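Local structure of aminotransferase (Bacillus subtilis, 6L1O) at residues P73-A78 with G275-A280; L107-Q112 with Q259-F264; P117-L122 with K167-F172. The protein is a pyridoxal-5'-phosphate-dependent aminotransferase that takes part in making the dipeptide antibiotic bacilysin. One frame throughout, in Å; residues are numbered along the deposited sequence.

In the fold
All three contacts are largely buried, but they differ in elements and chemistry. Contacts 1 and 2 join helices without any hydrogen bond between their segments. The helices run nearly parallel in contact 1 and steeply crossed in contact 2, and both pairs rest on strand 97-100. Contact 3 is backbone pairing within the seven-stranded sheet, and its loop end, around P117 and G118, reaches the surface. Contacts 2 and 3 touch directly, F172 packing on L107 and T111 of helix 103-114, whereas contact 1 lies about 20 Å from contact 3 at the nearest atoms. Helices 255-266 and 274-285, from contacts 2 and 1, follow each other in the chain.

Contact 1: residues P73-A78 with G275-A280; sequences PFLKEA and GLQQAA
The F74 ring sets its edge against the backbone of helix 274-285 at Q277 and Q278. Its CE1 lies 3.8 Å from the carbonyl O of Q277, and the backbone N of Q278 sits in the plane of the ring at the same edge. The neighbouring rim atom, F74 CZ, is 4.0 Å from CB of Q277. A chi1 of 67° sets CG of F74 between its own backbone N and carbonyl carbon, and from there the ring, with CB pointing along the flank of the interface, reaches the other helix. The ring and the Q277 amide are 28° apart in plane, and the two side chains cross at about a right angle.

L75 fills the middle of the contact, and the direct approach of its CB matches its place in the register: its CA is 6.3 Å from CA of Q277. The two methyls divide the work. L75 CD1 meets CB of A280 at 3.9 Å, a purely apolar touch, while L75 CD2 lies 3.9 Å from CB of Q277 and 3.8 Å from its OE1. That carbonyl oxygen is not left to the leucine: it accepts a hydrogen bond from the backbone N of Y72, and NE2 donates to the carbonyl O of M272. Both ends of the buried amide are therefore held by backbone, which should fix its rotation.

The short helix axes approach to 9.2 Å and are inclined at 22°, near enough to parallel that the contact continues beyond these segments, where A78 touches S281 and L284. L75 and Q277 both rest on L99 of strand 97-100, F74 meets the Y72 ring, and A279, facing away from the contact, packs on I50 and L54 of helix 48-57, which covers another side of helix 274-285.

Contact 2: residues L107-Q112 with Q259-F264; sequences LYVLTQ and QAVNEF
Q259 NE2 donates to E263 OE2 at 2.7 Å with an N-H...O angle of 143°, a bond within helix 255-266 one turn long; the residue after E263, F264, carries the contact itself. Its ring meets Y108 and Q112, which lie one turn apart on helix 103-114. CE1 of F264 lies 3.8 Å from CB of Q112, and CZ of F264 lies 4.1 Å from CE2 of Y108, the two aromatic side chains crossing at about a right angle. CG of F264 stands anti to its backbone N (chi1 -173°), which sets CG on the side of helix 103-114, and CD2 of the F264 ring meets CG1 of V109 at 4.0 Å. That same methyl touches CG1 of V261, whose other branch, CG2, is 3.8 Å from CD2 of L110.

The axes come within 9.5 Å at 107°, so the interface is confined to one compact apolar patch. Y108 OH is hydrogen-bonded to Y108 OH of the second subunit, bringing the patch to the dimer interface. V109 and V261 both rest on F100 of strand 97-100. Helix 103-114 starts with the cofactor-binding residues G103 and K104, a strand-loop-helix arrangement of the fold-type I architecture of these aminotransferases.

Contact 3: residues P117-L122 with K167-F172; sequences PGDIAL and KAKLMF
I120 and L122 carry the backbone pairing with segment 167-172, each through both its N and its O. I120 N donates to K167 O at 3.0 Å, almost straight at 176° but from well above the carbonyl plane, and I120 O accepts K169 N. L122 N then reaches L170 O at 2.8 Å, and L122 O takes F172 N at 3.0 Å. I120 pairs with A168 but A121 with L170, a one-residue shift that leaves K169 as the extra residue of a beta bulge.

Side chains follow this register. I120 CG2 packs on A168 CB at 4.1 Å, and CB of L122 meets CB of M171 at 4.0 Å on the same face; A121 and L170 occupy the other. Beside the bulge, D119 OD2 lies 3.4 Å from the aliphatic CG of K169. Their polar ends are fixed elsewhere: OD2 by the backbone N of N116, and K169 NZ by the carbonyl O of N200.

Beyond, L170 packs on helix 103-114 and F172 stacks on Y131. Flanked by strands 141-146 and 202-206, these two parallel strands belong to the mixed seven-stranded sheet, with its single antiparallel strand 249-253, characteristic of fold-type I pyridoxal-phosphate enzymes.

Contact 1: residues P73-A78 with G275-A280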
ATOM      1  N   PRO B  73       6.451  -5.048 -16.857  1.00 23.15           N
ATOM      2  CA  PRO B  73       7.389  -6.144 -17.148  1.00 23.17           C
ATOM      3  C   PRO B  73       8.873  -5.728 -17.114  1.00 19.09           C
ATOM      4  O   PRO B  73       9.684  -6.549 -16.732  1.00 20.07           O
ATOM      5  CB  PRO B  73       6.981  -6.593 -18.580  1.00 26.83           C
ATOM      6  CG  PRO B  73       5.536  -6.260 -18.660  1.00 26.24           C
ATOM      7  CD  PRO B  73       5.391  -4.943 -17.900  1.00 25.92           C
ATOM      8  N   PHE B  74       9.195  -4.482 -17.452  1.00 17.77           N
ATOM      9  CA  PHE B  74      10.600  -4.057 -17.496  1.00 19.30           C
ATOM     10  C   PHE B  74      11.234  -4.124 -16.081  1.00 18.04           C
ATOM     11  O   PHE B  74      12.380  -4.379 -15.950  1.00 19.37           O
ATOM     12  CB  PHE B  74      10.813  -2.658 -18.122  1.00 17.41           C
ATOM     13  CG  PHE B  74      10.244  -1.491 -17.305  1.00 18.06           C
ATOM     14  CD1 PHE B  74      10.924  -0.996 -16.177  1.00 18.68           C
ATOM     15  CD2 PHE B  74       9.072  -0.837 -17.700  1.00 18.46           C
ATOM     16  CE1 PHE B  74      10.420   0.028 -15.446  1.00 18.35           C
ATOM     17  CE2 PHE B  74       8.542   0.209 -16.968  1.00 18.97           C
ATOM     18  CZ  PHE B  74       9.228   0.652 -15.842  1.00 18.50           C
ATOM     19  N   LEU B  75      10.441  -3.898 -15.054  1.00 16.75           N
ATOM     20  CA  LEU B  75      10.968  -3.988 -13.675  1.00 17.56           C
ATOM     21  C   LEU B  75      11.144  -5.433 -13.234  1.00 16.69           C
ATOM     22  O   LEU B  75      12.138  -5.796 -12.616  1.00 14.04           O
ATOM     23  CB  LEU B  75      10.055  -3.206 -12.699  1.00 16.22           C
ATOM     24  CG  LEU B  75      10.423  -3.317 -11.231  1.00 15.37           C
ATOM     25  CD1 LEU B  75      11.903  -3.005 -11.048  1.00 16.63           C
ATOM     26  CD2 LEU B  75       9.552  -2.390 -10.365  1.00 17.84           C
ATOM     27  N   LYS B  76      10.189  -6.286 -13.584  1.00 16.63           N
ATOM     28  CA  LYS B  76      10.295  -7.702 -13.244  1.00 16.30           C
ATOM     29  C   LYS B  76      11.498  -8.356 -13.954  1.00 16.85           C
ATOM     30  O   LYS B  76      12.172  -9.201 -13.404  1.00 16.11           O
ATOM     31  CB  LYS B  76       8.978  -8.376 -13.577  1.00 17.71           C
ATOM     32  CG  LYS B  76       7.814  -7.874 -12.720  1.00 22.47           C
ATOM     33  CD  LYS B  76       6.547  -8.575 -13.210  1.00 28.27           C
ATOM     34  CE  LYS B  76       5.429  -8.370 -12.257  1.00 27.48           C
ATOM     35  NZ  LYS B  76       4.215  -8.963 -12.845  1.00 28.90           N
ATOM     36  N   GLU B  77      11.767  -7.937 -15.176  1.00 18.13           N
ATOM     37  CA  GLU B  77      12.964  -8.330 -15.894  1.00 21.11           C
ATOM     38  C   GLU B  77      14.240  -7.814 -15.199  1.00 18.71           C
ATOM     39  O   GLU B  77      15.218  -8.534 -15.089  1.00 19.30           O
ATOM     40  CB  GLU B  77      12.903  -7.867 -17.359  1.00 23.79           C
ATOM     41  CG  GLU B  77      11.850  -8.588 -18.181  1.00 32.91           C
ATOM     42  CD  GLU B  77      11.152  -7.747 -19.274  1.00 45.36           C
ATOM     43  OE1 GLU B  77      11.734  -6.760 -19.804  1.00 52.49           O
ATOM     44  OE2 GLU B  77       9.983  -8.061 -19.636  1.00 46.74           O
ATOM     45  N   ALA B  78      14.224  -6.583 -14.704  1.00 18.86           N
ATOM     46  CA  ALA B  78      15.396  -6.033 -13.963  1.00 16.82           C
ATOM     47  C   ALA B  78      15.640  -6.828 -12.689  1.00 15.80           C
ATOM     48  O   ALA B  78      16.769  -7.132 -12.339  1.00 14.69           O
ATOM     49  CB  ALA B  78      15.209  -4.561 -13.651  1.00 16.51           C
ATOM     50  N   GLY B 275       7.176   5.985 -12.664  1.00 15.59           N
ATOM     51  CA  GLY B 275       8.383   6.769 -12.424  1.00 16.01           C
ATOM     52  C   GLY B 275       9.214   6.097 -11.349  1.00 15.91           C
ATOM     53  O   GLY B 275      10.423   5.987 -11.473  1.00 16.77           O
ATOM     54  N   LEU B 276       8.541   5.629 -10.299  1.00 14.67           N
ATOM     55  CA  LEU B 276       9.185   4.839  -9.257  1.00 14.62           C
ATOM     56  C   LEU B 276       9.729   3.508  -9.769  1.00 13.39           C
ATOM     57  O   LEU B 276      10.793   3.087  -9.399  1.00 14.23           O
ATOM     58  CB  LEU B 276       8.213   4.620  -8.101  1.00 15.65           C
ATOM     59  CG  LEU B 276       7.866   5.840  -7.236  1.00 16.62           C
ATOM     60  CD1 LEU B 276       6.812   5.407  -6.234  1.00 18.64           C
ATOM     61  CD2 LEU B 276       9.099   6.365  -6.522  1.00 17.13           C
ATOM     62  N   GLN B 277       8.970   2.830 -10.619  1.00 13.28           N
ATOM     63  CA  GLN B 277       9.420   1.564 -11.175  1.00 13.36           C
ATOM     64  C   GLN B 277      10.679   1.717 -12.002  1.00 13.26           C
ATOM     65  O   GLN B 277      11.551   0.870 -11.963  1.00 12.09           O
ATOM     66  CB  GLN B 277       8.301   0.886 -11.996  1.00 12.80           C
ATOM     67  CG  GLN B 277       7.040   0.606 -11.153  1.00 15.96           C
ATOM     68  CD  GLN B 277       6.063  -0.320 -11.838  1.00 17.24           C
ATOM     69  OE1 GLN B 277       6.429  -1.430 -12.276  1.00 15.42           O
ATOM     70  NE2 GLN B 277       4.813   0.136 -11.953  1.00 16.77           N
ATOM     71  N   GLN B 278      10.752   2.785 -12.791  1.00 12.79           N
ATOM     72  CA  GLN B 278      11.908   3.051 -13.588  1.00 14.82           C
ATOM     73  C   GLN B 278      13.115   3.373 -12.694  1.00 12.78           C
ATOM     74  O   GLN B 278      14.200   2.948 -12.965  1.00 14.59           O
ATOM     75  CB  GLN B 278      11.623   4.228 -14.541  1.00 17.55           C
ATOM     76  CG  GLN B 278      12.763   4.574 -15.443  1.00 20.37           C
ATOM     77  CD  GLN B 278      12.325   5.271 -16.751  1.00 27.97           C
ATOM     78  OE1 GLN B 278      11.277   4.968 -17.302  1.00 26.78           O
ATOM     79  NE2 GLN B 278      13.143   6.209 -17.236  1.00 34.46           N
ATOM     80  N   ALA B 279      12.902   4.086 -11.597  1.00 13.29           N
ATOM     81  CA  ALA B 279      14.010   4.315 -10.650  1.00 13.28           C
ATOM     82  C   ALA B 279      14.477   3.013 -10.042  1.00 12.72           C
ATOM     83  O   ALA B 279      15.688   2.786  -9.850  1.00 13.83           O
ATOM     84  CB  ALA B 279      13.569   5.301  -9.573  1.00 13.60           C
ATOM     85  N   ALA B 280      13.537   2.133  -9.715  1.00 12.89           N
ATOM     86  CA  ALA B 280      13.876   0.843  -9.132  1.00 13.90           C
ATOM     87  C   ALA B 280      14.696   0.010 -10.106  1.00 14.88           C
ATOM     88  O   ALA B 280      15.690  -0.657  -9.744  1.00 13.27           O
ATOM     89  CB  ALA B 280      12.634   0.091  -8.716  1.00 14.68           C
TER

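Contact 2: residues L107-Q112 with Q259-F264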
ATOM      1  N   LEU B 107       5.225  -7.852   3.944  1.00 15.65           N
ATOM      2  CA  LEU B 107       4.993  -8.747   5.079  1.00 15.59           C
ATOM      3  C   LEU B 107       3.523  -8.863   5.416  1.00 14.08           C
ATOM      4  O   LEU B 107       3.041  -9.950   5.808  1.00 17.62           O
ATOM      5  CB  LEU B 107       5.754  -8.297   6.333  1.00 17.46           C
ATOM      6  CG  LEU B 107       7.278  -8.300   6.291  1.00 16.74           C
ATOM      7  CD1 LEU B 107       7.750  -7.458   7.481  1.00 18.82           C
ATOM      8  CD2 LEU B 107       7.784  -9.702   6.380  1.00 19.05           C
ATOM      9  N   TYR B 108       2.775  -7.788   5.285  1.00 14.65           N
ATOM     10  CA  TYR B 108       1.334  -7.836   5.553  1.00 16.12           C
ATOM     11  C   TYR B 108       0.627  -8.702   4.494  1.00 17.34           C
ATOM     12  O   TYR B 108      -0.160  -9.583   4.830  1.00 17.70           O
ATOM     13  CB  TYR B 108       0.724  -6.442   5.594  1.00 15.53           C
ATOM     14  CG  TYR B 108      -0.770  -6.455   5.598  1.00 17.01           C
ATOM     15  CD1 TYR B 108      -1.465  -6.725   6.781  1.00 17.79           C
ATOM     16  CD2 TYR B 108      -1.513  -6.169   4.443  1.00 17.73           C
ATOM     17  CE1 TYR B 108      -2.834  -6.762   6.820  1.00 19.74           C
ATOM     18  CE2 TYR B 108      -2.932  -6.197   4.476  1.00 19.55           C
ATOM     19  CZ  TYR B 108      -3.566  -6.486   5.685  1.00 19.82           C
ATOM     20  OH  TYR B 108      -4.909  -6.529   5.773  1.00 23.43           O
ATOM     21  N   VAL B 109       0.919  -8.431   3.235  1.00 16.25           N
ATOM     22  CA  VAL B 109       0.276  -9.175   2.100  1.00 16.66           C
ATOM     23  C   VAL B 109       0.619 -10.662   2.191  1.00 16.46           C
ATOM     24  O   VAL B 109      -0.245 -11.515   2.034  1.00 16.36           O
ATOM     25  CB  VAL B 109       0.681  -8.572   0.758  1.00 16.12           C
ATOM     26  CG1 VAL B 109       0.193  -9.419  -0.432  1.00 16.68           C
ATOM     27  CG2 VAL B 109       0.198  -7.138   0.652  1.00 15.14           C
ATOM     28  N   LEU B 110       1.881 -10.971   2.489  1.00 18.50           N
ATOM     29  CA  LEU B 110       2.333 -12.330   2.504  1.00 17.67           C
ATOM     30  C   LEU B 110       1.653 -13.102   3.603  1.00 19.11           C
ATOM     31  O   LEU B 110       1.168 -14.204   3.349  1.00 23.16           O
ATOM     32  CB  LEU B 110       3.853 -12.433   2.607  1.00 17.99           C
ATOM     33  CG  LEU B 110       4.652 -12.125   1.332  1.00 19.17           C
ATOM     34  CD1 LEU B 110       6.132 -11.881   1.652  1.00 18.08           C
ATOM     35  CD2 LEU B 110       4.517 -13.227   0.336  1.00 18.58           C
ATOM     36  N   THR B 111       1.524 -12.517   4.780  1.00 18.37           N
ATOM     37  CA  THR B 111       0.787 -13.177   5.871  1.00 20.88           C
ATOM     38  C   THR B 111      -0.693 -13.327   5.647  1.00 21.06           C
ATOM     39  O   THR B 111      -1.286 -14.336   6.039  1.00 23.44           O
ATOM     40  CB  THR B 111       1.066 -12.514   7.226  1.00 20.81           C
ATOM     41  OG1 THR B 111       0.691 -11.124   7.188  1.00 23.37           O
ATOM     42  CG2 THR B 111       2.531 -12.628   7.565  1.00 21.09           C
ATOM     43  N   GLN B 112      -1.329 -12.337   5.029  1.00 18.42           N
ATOM     44  CA  GLN B 112      -2.721 -12.468   4.656  1.00 18.82           C
ATOM     45  C   GLN B 112      -2.943 -13.575   3.631  1.00 19.29           C
ATOM     46  O   GLN B 112      -3.986 -14.275   3.659  1.00 18.78           O
ATOM     47  CB  GLN B 112      -3.300 -11.133   4.136  1.00 19.49           C
ATOM     48  CG  GLN B 112      -3.420 -10.058   5.216  1.00 22.17           C
ATOM     49  CD  GLN B 112      -4.635 -10.314   6.112  1.00 25.41           C
ATOM     50  OE1 GLN B 112      -5.711 -10.670   5.611  1.00 27.94           O
ATOM     51  NE2 GLN B 112      -4.486 -10.104   7.393  1.00 23.86           N
ATOM     52  N   GLN B 259       1.381 -16.143  -7.109  1.00 18.97           N
ATOM     53  CA  GLN B 259       0.014 -16.070  -7.640  1.00 20.85           C
ATOM     54  C   GLN B 259      -0.983 -15.612  -6.590  1.00 18.61           C
ATOM     55  O   GLN B 259      -1.843 -14.809  -6.879  1.00 19.39           O
ATOM     56  CB  GLN B 259      -0.395 -17.436  -8.189  1.00 25.19           C
ATOM     57  CG  GLN B 259      -1.744 -17.442  -8.883  1.00 29.38           C
ATOM     58  CD  GLN B 259      -2.291 -18.867  -9.048  1.00 39.68           C
ATOM     59  OE1 GLN B 259      -1.556 -19.858  -8.975  1.00 45.27           O
ATOM     60  NE2 GLN B 259      -3.603 -18.976  -9.251  1.00 50.61           N
ATOM     61  N   ALA B 260      -0.864 -16.119  -5.366  1.00 18.20           N
ATOM     62  CA  ALA B 260      -1.750 -15.705  -4.278  1.00 16.37           C
ATOM     63  C   ALA B 260      -1.561 -14.220  -3.966  1.00 18.64           C
ATOM     64  O   ALA B 260      -2.528 -13.479  -3.812  1.00 18.38           O
ATOM     65  CB  ALA B 260      -1.493 -16.532  -3.054  1.00 20.59           C
ATOM     66  N   VAL B 261      -0.296 -13.781  -3.936  1.00 18.76           N
ATOM     67  CA  VAL B 261       0.019 -12.357  -3.772  1.00 16.45           C
ATOM     68  C   VAL B 261      -0.653 -11.521  -4.815  1.00 15.85           C
ATOM     69  O   VAL B 261      -1.294 -10.519  -4.505  1.00 17.24           O
ATOM     70  CB  VAL B 261       1.546 -12.113  -3.831  1.00 17.96           C
ATOM     71  CG1 VAL B 261       1.821 -10.612  -3.843  1.00 17.97           C
ATOM     72  CG2 VAL B 261       2.220 -12.775  -2.639  1.00 18.75           C
ATOM     73  N   ASN B 262      -0.519 -11.934  -6.069  1.00 18.22           N
ATOM     74  CA  ASN B 262      -1.067 -11.224  -7.177  1.00 18.06           C
ATOM     75  C   ASN B 262      -2.578 -11.159  -7.130  1.00 17.40           C
ATOM     76  O   ASN B 262      -3.166 -10.140  -7.397  1.00 18.13           O
ATOM     77  CB  ASN B 262      -0.636 -11.875  -8.486  1.00 20.25           C
ATOM     78  CG  ASN B 262       0.774 -11.507  -8.922  1.00 20.96           C
ATOM     79  OD1 ASN B 262       1.349 -10.489  -8.525  1.00 19.96           O
ATOM     80  ND2 ASN B 262       1.295 -12.303  -9.824  1.00 24.48           N
ATOM     81  N   GLU B 263      -3.214 -12.253  -6.715  1.00 19.24           N
ATOM     82  CA  GLU B 263      -4.651 -12.234  -6.543  1.00 17.47           C
ATOM     83  C   GLU B 263      -5.129 -11.223  -5.502  1.00 18.03           C
ATOM     84  O   GLU B 263      -6.020 -10.428  -5.764  1.00 17.34           O
ATOM     85  CB  GLU B 263      -5.141 -13.660  -6.271  1.00 23.27           C
ATOM     86  CG  GLU B 263      -5.067 -14.507  -7.588  1.00 27.32           C
ATOM     87  CD  GLU B 263      -5.211 -16.021  -7.394  1.00 32.91           C
ATOM     88  OE1 GLU B 263      -5.627 -16.473  -6.325  1.00 42.43           O
ATOM     89  OE2 GLU B 263      -4.889 -16.789  -8.315  1.00 35.82           O
ATOM     90  N   PHE B 264      -4.517 -11.241  -4.330  1.00 16.71           N
ATOM     91  CA  PHE B 264      -4.786 -10.284  -3.278  1.00 16.46           C
ATOM     92  C   PHE B 264      -4.602  -8.874  -3.746  1.00 17.14           C
ATOM     93  O   PHE B 264      -5.454  -8.018  -3.653  1.00 16.58           O
ATOM     94  CB  PHE B 264      -3.846 -10.540  -2.075  1.00 16.61           C
ATOM     95  CG  PHE B 264      -4.173  -9.704  -0.870  1.00 20.00           C
ATOM     96  CD1 PHE B 264      -4.904 -10.208   0.193  1.00 22.69           C
ATOM     97  CD2 PHE B 264      -3.669  -8.415  -0.764  1.00 17.80           C
ATOM     98  CE1 PHE B 264      -5.211  -9.397   1.309  1.00 21.74           C
ATOM     99  CE2 PHE B 264      -3.957  -7.636   0.331  1.00 19.88           C
ATOM    100  CZ  PHE B 264      -4.716  -8.115   1.360  1.00 17.90           C
TER

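Contact 3: residues P117-L122 with K167-F172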
ATOM      1  N   PRO B 117      -6.801 -17.699  10.193  1.00 23.78           N
ATOM      2  CA  PRO B 117      -7.021 -17.470  11.600  1.00 26.15           C
ATOM      3  C   PRO B 117      -6.790 -18.807  12.261  1.00 26.78           C
ATOM      4  O   PRO B 117      -7.116 -19.828  11.728  1.00 36.18           O
ATOM      5  CB  PRO B 117      -8.483 -17.047  11.640  1.00 26.58           C
ATOM      6  CG  PRO B 117      -8.626 -16.319  10.386  1.00 27.23           C
ATOM      7  CD  PRO B 117      -7.922 -17.200   9.417  1.00 26.10           C
ATOM      8  N   GLY B 118      -6.144 -18.781  13.393  1.00 26.16           N
ATOM      9  CA  GLY B 118      -5.833 -20.006  14.087  1.00 36.18           C
ATOM     10  C   GLY B 118      -4.593 -20.777  13.705  1.00 33.69           C
ATOM     11  O   GLY B 118      -4.196 -21.601  14.441  1.00 30.95           O
ATOM     12  N   ASP B 119      -3.988 -20.507  12.570  1.00 29.29           N
ATOM     13  CA  ASP B 119      -2.754 -21.150  12.187  1.00 27.42           C
ATOM     14  C   ASP B 119      -1.612 -20.625  13.112  1.00 23.22           C
ATOM     15  O   ASP B 119      -1.733 -19.621  13.722  1.00 25.77           O
ATOM     16  CB  ASP B 119      -2.393 -20.798  10.737  1.00 25.90           C
ATOM     17  CG  ASP B 119      -3.202 -21.545   9.691  1.00 31.62           C
ATOM     18  OD1 ASP B 119      -3.896 -22.491  10.019  1.00 30.10           O
ATOM     19  OD2 ASP B 119      -3.114 -21.201   8.503  1.00 31.90           O
ATOM     20  N   ILE B 120      -0.514 -21.330  13.169  1.00 24.92           N
ATOM     21  CA  ILE B 120       0.663 -20.924  13.905  1.00 27.73           C
ATOM     22  C   ILE B 120       1.666 -20.351  12.921  1.00 24.50           C
ATOM     23  O   ILE B 120       1.850 -20.902  11.836  1.00 20.94           O
ATOM     24  CB  ILE B 120       1.282 -22.100  14.698  1.00 28.17           C
ATOM     25  CG1 ILE B 120       0.515 -22.256  16.015  1.00 31.72           C
ATOM     26  CG2 ILE B 120       2.767 -21.878  14.974  1.00 30.37           C
ATOM     27  CD1 ILE B 120       0.802 -23.519  16.803  1.00 34.31           C
ATOM     28  N   ALA B 121       2.323 -19.254  13.319  1.00 24.54           N
ATOM     29  CA  ALA B 121       3.485 -18.725  12.598  1.00 23.39           C
ATOM     30  C   ALA B 121       4.728 -18.880  13.503  1.00 21.50           C
ATOM     31  O   ALA B 121       4.697 -18.507  14.671  1.00 24.38           O
ATOM     32  CB  ALA B 121       3.268 -17.275  12.223  1.00 19.63           C
ATOM     33  N   LEU B 122       5.760 -19.481  12.962  1.00 21.45           N
ATOM     34  CA  LEU B 122       7.031 -19.609  13.631  1.00 20.93           C
ATOM     35  C   LEU B 122       7.866 -18.326  13.429  1.00 22.19           C
ATOM     36  O   LEU B 122       8.189 -17.995  12.271  1.00 17.91           O
ATOM     37  CB  LEU B 122       7.795 -20.788  13.069  1.00 21.03           C
ATOM     38  CG  LEU B 122       7.156 -22.180  13.272  1.00 23.82           C
ATOM     39  CD1 LEU B 122       7.760 -23.190  12.324  1.00 22.80           C
ATOM     40  CD2 LEU B 122       7.351 -22.577  14.705  1.00 25.12           C
ATOM     41  N   LYS B 167      -0.219 -27.327  12.835  1.00 33.14           N
ATOM     42  CA  LYS B 167      -0.802 -25.988  12.793  1.00 33.12           C
ATOM     43  C   LYS B 167       0.150 -24.932  12.227  1.00 27.92           C
ATOM     44  O   LYS B 167      -0.313 -23.911  11.743  1.00 28.60           O
ATOM     45  CB  LYS B 167      -1.315 -25.554  14.150  1.00 32.32           C
ATOM     46  CG  LYS B 167      -2.557 -26.333  14.583  1.00 42.49           C
ATOM     47  CD  LYS B 167      -3.513 -26.544  13.389  1.00 48.46           C
ATOM     48  CE  LYS B 167      -4.859 -27.112  13.787  1.00 53.16           C
ATOM     49  NZ  LYS B 167      -5.134 -28.331  12.944  1.00 60.82           N
ATOM     50  N   ALA B 168       1.446 -25.221  12.268  1.00 28.51           N
ATOM     51  CA  ALA B 168       2.471 -24.281  11.747  1.00 27.61           C
ATOM     52  C   ALA B 168       2.418 -24.165  10.237  1.00 23.66           C
ATOM     53  O   ALA B 168       2.711 -25.076   9.526  1.00 26.20           O
ATOM     54  CB  ALA B 168       3.851 -24.674  12.204  1.00 26.59           C
ATOM     55  N   LYS B 169       2.010 -22.998   9.746  1.00 25.82           N
ATOM     56  CA  LYS B 169       1.871 -22.792   8.293  1.00 23.38           C
ATOM     57  C   LYS B 169       2.827 -21.795   7.672  1.00 21.64           C
ATOM     58  O   LYS B 169       2.980 -21.763   6.458  1.00 22.81           O
ATOM     59  CB  LYS B 169       0.458 -22.425   7.973  1.00 26.61           C
ATOM     60  CG  LYS B 169      -0.558 -23.492   8.336  1.00 31.95           C
ATOM     61  CD  LYS B 169      -0.296 -24.876   7.708  1.00 39.52           C
ATOM     62  CE  LYS B 169      -0.419 -24.855   6.169  1.00 44.33           C
ATOM     63  NZ  LYS B 169       0.544 -25.809   5.496  1.00 47.32           N
ATOM     64  N   LEU B 170       3.537 -21.049   8.505  1.00 20.32           N
ATOM     65  CA  LEU B 170       4.459 -20.038   8.021  1.00 20.54           C
ATOM     66  C   LEU B 170       5.587 -19.845   9.003  1.00 19.40           C
ATOM     67  O   LEU B 170       5.378 -19.844  10.207  1.00 19.77           O
ATOM     68  CB  LEU B 170       3.738 -18.739   7.812  1.00 20.39           C
ATOM     69  CG  LEU B 170       4.592 -17.626   7.149  1.00 24.59           C
ATOM     70  CD1 LEU B 170       3.958 -17.078   5.894  1.00 26.22           C
ATOM     71  CD2 LEU B 170       4.835 -16.538   8.130  1.00 24.71           C
ATOM     72  N   MET B 171       6.786 -19.684   8.464  1.00 18.89           N
ATOM     73  CA  MET B 171       7.929 -19.333   9.223  1.00 18.95           C
ATOM     74  C   MET B 171       8.639 -18.086   8.634  1.00 17.71           C
ATOM     75  O   MET B 171       8.827 -18.012   7.457  1.00 17.11           O
ATOM     76  CB  MET B 171       8.912 -20.509   9.193  1.00 19.27           C
ATOM     77  CG  MET B 171      10.259 -20.177   9.891  1.00 22.74           C
ATOM     78  SD  MET B 171      11.403 -21.558   9.967  1.00 29.12           S
ATOM     79  CE  MET B 171      11.870 -21.852   8.338  1.00 28.58           C
ATOM     80  N   PHE B 172       9.092 -17.205   9.505  1.00 17.29           N
ATOM     81  CA  PHE B 172      10.009 -16.094   9.145  1.00 17.83           C
ATOM     82  C   PHE B 172      11.447 -16.369   9.501  1.00 16.05           C
ATOM     83  O   PHE B 172      11.754 -16.825  10.613  1.00 16.24           O
ATOM     84  CB  PHE B 172       9.578 -14.803   9.872  1.00 18.83           C
ATOM     85  CG  PHE B 172       8.322 -14.195   9.328  1.00 21.92           C
ATOM     86  CD1 PHE B 172       8.270 -13.746   8.018  1.00 24.14           C
ATOM     87  CD2 PHE B 172       7.226 -14.019  10.143  1.00 24.12           C
ATOM     88  CE1 PHE B 172       7.092 -13.181   7.499  1.00 26.95           C
ATOM     89  CE2 PHE B 172       6.068 -13.426   9.656  1.00 26.77           C
ATOM     90  CZ  PHE B 172       6.010 -12.997   8.350  1.00 28.11           C
TER